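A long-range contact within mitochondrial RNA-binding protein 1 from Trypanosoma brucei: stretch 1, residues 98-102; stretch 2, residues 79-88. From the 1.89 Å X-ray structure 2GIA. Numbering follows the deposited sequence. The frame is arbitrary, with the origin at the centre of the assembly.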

# COMPACT_ATOMS: atom_id res chain seq x y z
N ASP B 98 -6.88 22.48 13.22
CA ASP B 98 -6.36 21.34 13.96
C ASP B 98 -6.99 20.08 13.37
O ASP B 98 -8.21 20.07 13.07
CB ASP B 98 -6.79 21.35 15.45
CG ASP B 98 -5.92 22.28 16.31
OD1 ASP B 98 -5.01 22.91 15.76
OD2 ASP B 98 -6.17 22.36 17.53
N PHE B 99 -6.21 19.02 13.27
CA PHE B 99 -6.76 17.74 12.83
C PHE B 99 -6.45 16.76 13.97
O PHE B 99 -5.28 16.61 14.38
CB PHE B 99 -6.04 17.24 11.54
CG PHE B 99 -6.55 15.91 11.06
CD1 PHE B 99 -5.78 14.75 11.22
CD2 PHE B 99 -7.79 15.82 10.37
CE1 PHE B 99 -6.24 13.51 10.71
CE2 PHE B 99 -8.27 14.59 9.85
CZ PHE B 99 -7.49 13.42 10.01
N GLU B 100 -7.48 16.06 14.48
CA GLU B 100 -7.21 15.11 15.56
C GLU B 100 -8.09 13.88 15.46
O GLU B 100 -9.15 13.91 14.80
CB GLU B 100 -7.38 15.76 16.93
CG GLU B 100 -8.67 16.52 17.10
CD GLU B 100 -8.59 17.45 18.34
OE1 GLU B 100 -8.96 18.60 18.22
OE2 GLU B 100 -8.14 17.01 19.42
N LYS B 101 -7.67 12.81 16.11
CA LYS B 101 -8.42 11.54 16.06
C LYS B 101 -9.35 11.49 17.24
O LYS B 101 -8.95 11.84 18.35
CB LYS B 101 -7.44 10.35 16.08
CG LYS B 101 -8.11 8.95 15.88
CD LYS B 101 -7.06 7.91 15.52
CE LYS B 101 -7.70 6.58 15.08
NZ LYS B 101 -6.62 5.70 14.61
N SER B 102 -10.62 11.14 17.00
CA SER B 102 -11.61 11.06 18.07
C SER B 102 -12.04 9.59 18.24
O SER B 102 -11.59 8.72 17.50
CB SER B 102 -12.82 11.90 17.72
OG SER B 102 -13.54 11.30 16.67
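Stretch 2 79-88: GVCKERVPRH

A helix that ends and a strand that begins a few residues later can grip the same neighbouring strand twice, once through backbone pairing and once through side chains. The contact between residues 79-88 and 98-102 of mitochondrial RNA-binding protein 1 is a compact example. Residues 98-101 are extended, the last part of a strand that begins earlier in the chain, and Ser102 follows in a loop without touching the other stretch. Stretch 2 enters as the last turn of a helix, Gly79 to Cys81, and leaves as a strand that includes His88. Between the two, the helix closes in a Schellman motif: Glu83 takes a positive phi (phi/psi 65/33°), and two backbone bonds reach back into the last turn, from Arg84 N to Gly79 O at 2.8 Å and from Glu83 N to Val80 O at 3.1 Å. The chain then runs on through Val85 and Pro86 toward His88.

The strand segments run antiparallel. Phe99 and His88 form a hydrogen-bonded pair, their CA atoms 5.3 Å apart, with His88 N donating to Phe99 O at 2.9 Å and Phe99 N donating to His88 O at 2.9 Å. Both bonds are reasonably straight, at 160° and 156°. The same two carbonyls also receive CA-H...O contacts, from Arg87 CA to Phe99 O at 3.4 Å and from Asp98 CA to His88 O at 3.3 Å, an arrangement common where antiparallel strands lie close. Beyond this pair the direct ladder gives way to water: water 1 donates to Pro86 O at 2.6 Å and to Lys101 O at 2.8 Å, linking the two backbones where no direct hydrogen bond joins them.

The side chains follow the alternation of an extended chain. Phe99 and His88 point to one face of the sheet, Glu100 and Arg87 to the other. On the first face the helix end supplies the apolar partner: Val80, its CA-to-CB bond directed toward stretch 1, brings CG1 to 3.6 Å from Phe99 CE1, approaching the ring obliquely. Val80 CG1 also lies 3.7 Å from Lys101 N, so Val80 packs against the strand backbone as well as the aromatic ring.

Lys101 shows how a long side chain can read a helix terminus. All four of its chi angles are t, and this extended reach carries Lys101 NZ to the end of the helix, where it donates to Cys81 O at 2.8 Å and to Glu83 OE1 at 2.9 Å, the latter bond also a salt bridge. One ammonium group thus engages both a backbone carbonyl and a carboxylate at the helix exit.

A second salt bridge, Asp98 OD2 to Arg87 NE at 3.3 Å, is of a different kind. The oxygen lies over one face of the guanidinium, well out of its plane, so the attraction rests on charge alone, with no guanidinium N-H directed at Asp98 OD2. Altogether the two stretches bury 519 Å² between them.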

# COMPACT_ATOMS: atom_id res chain seq x y z
N GLY B 79 0.08 10.47 10.10
CA GLY B 79 0.60 10.21 11.42
C GLY B 79 -0.48 10.27 12.51
O GLY B 79 -0.43 9.52 13.51
N VAL B 80 -1.46 11.16 12.36
CA VAL B 80 -2.57 11.24 13.33
C VAL B 80 -3.43 9.99 13.18
O VAL B 80 -3.87 9.40 14.17
CB VAL B 80 -3.47 12.52 13.08
CG1 VAL B 80 -4.84 12.39 13.83
CG2 VAL B 80 -2.75 13.76 13.56
N CYS B 81 -3.66 9.56 11.94
CA CYS B 81 -4.45 8.34 11.72
C CYS B 81 -3.80 7.12 12.37
O CYS B 81 -4.48 6.22 12.92
CB CYS B 81 -4.57 8.05 10.21
SG CYS B 81 -5.70 9.23 9.38
N LYS B 82 -2.47 7.11 12.28
CA LYS B 82 -1.64 6.01 12.80
C LYS B 82 -1.34 6.15 14.28
O LYS B 82 -0.69 5.27 14.87
CB LYS B 82 -0.34 5.98 11.99
CG LYS B 82 -0.54 5.34 10.61
CD LYS B 82 0.72 5.40 9.76
CE LYS B 82 0.54 4.58 8.48
NZ LYS B 82 0.27 3.14 8.83
N GLU B 83 -1.83 7.24 14.86
CA GLU B 83 -1.66 7.53 16.28
C GLU B 83 -0.20 7.77 16.68
O GLU B 83 0.20 7.44 17.79
CB GLU B 83 -2.29 6.39 17.12
CG GLU B 83 -3.74 6.16 16.72
CD GLU B 83 -4.45 5.03 17.46
OE1 GLU B 83 -5.63 4.81 17.15
OE2 GLU B 83 -3.85 4.37 18.34
N ARG B 84 0.59 8.34 15.79
CA ARG B 84 1.98 8.66 16.12
C ARG B 84 2.01 10.07 16.70
O ARG B 84 2.99 10.48 17.32
CB ARG B 84 2.85 8.56 14.89
CG ARG B 84 3.05 7.13 14.44
CD ARG B 84 4.07 7.08 13.33
NE ARG B 84 4.29 5.74 12.76
CZ ARG B 84 5.28 5.46 11.91
NH1 ARG B 84 6.15 6.39 11.54
NH2 ARG B 84 5.40 4.23 11.42
N VAL B 85 0.95 10.83 16.45
CA VAL B 85 0.80 12.16 17.04
C VAL B 85 -0.68 12.31 17.33
O VAL B 85 -1.53 11.84 16.56
CB VAL B 85 1.29 13.28 16.15
CG1 VAL B 85 2.80 13.28 16.14
CG2 VAL B 85 0.73 13.12 14.77
N PRO B 86 -1.01 12.98 18.43
CA PRO B 86 -2.43 13.11 18.72
C PRO B 86 -3.19 14.22 18.01
O PRO B 86 -4.40 14.12 17.85
CB PRO B 86 -2.46 13.28 20.23
CG PRO B 86 -1.21 14.10 20.48
CD PRO B 86 -0.17 13.41 19.57
N ARG B 87 -2.47 15.23 17.56
CA ARG B 87 -3.11 16.36 16.92
C ARG B 87 -2.11 17.05 16.03
O ARG B 87 -0.93 17.12 16.35
CB ARG B 87 -3.58 17.38 18.00
CG ARG B 87 -4.28 18.71 17.49
CD ARG B 87 -4.63 19.77 18.65
NE ARG B 87 -3.58 20.79 18.90
CZ ARG B 87 -3.58 21.68 19.91
NH1 ARG B 87 -4.60 21.72 20.78
NH2 ARG B 87 -2.55 22.53 20.06
N HIS B 88 -2.58 17.58 14.91
CA HIS B 88 -1.66 18.35 14.08
C HIS B 88 -2.32 19.72 13.88
O HIS B 88 -3.47 19.80 13.43
CB HIS B 88 -1.42 17.68 12.73
CG HIS B 88 -0.59 18.53 11.79
ND1 HIS B 88 0.61 19.09 12.18
CD2 HIS B 88 -0.77 18.89 10.50
CE1 HIS B 88 1.13 19.75 11.17
NE2 HIS B 88 0.32 19.65 10.13
O HOH W 1 -6.21 12.48 18.62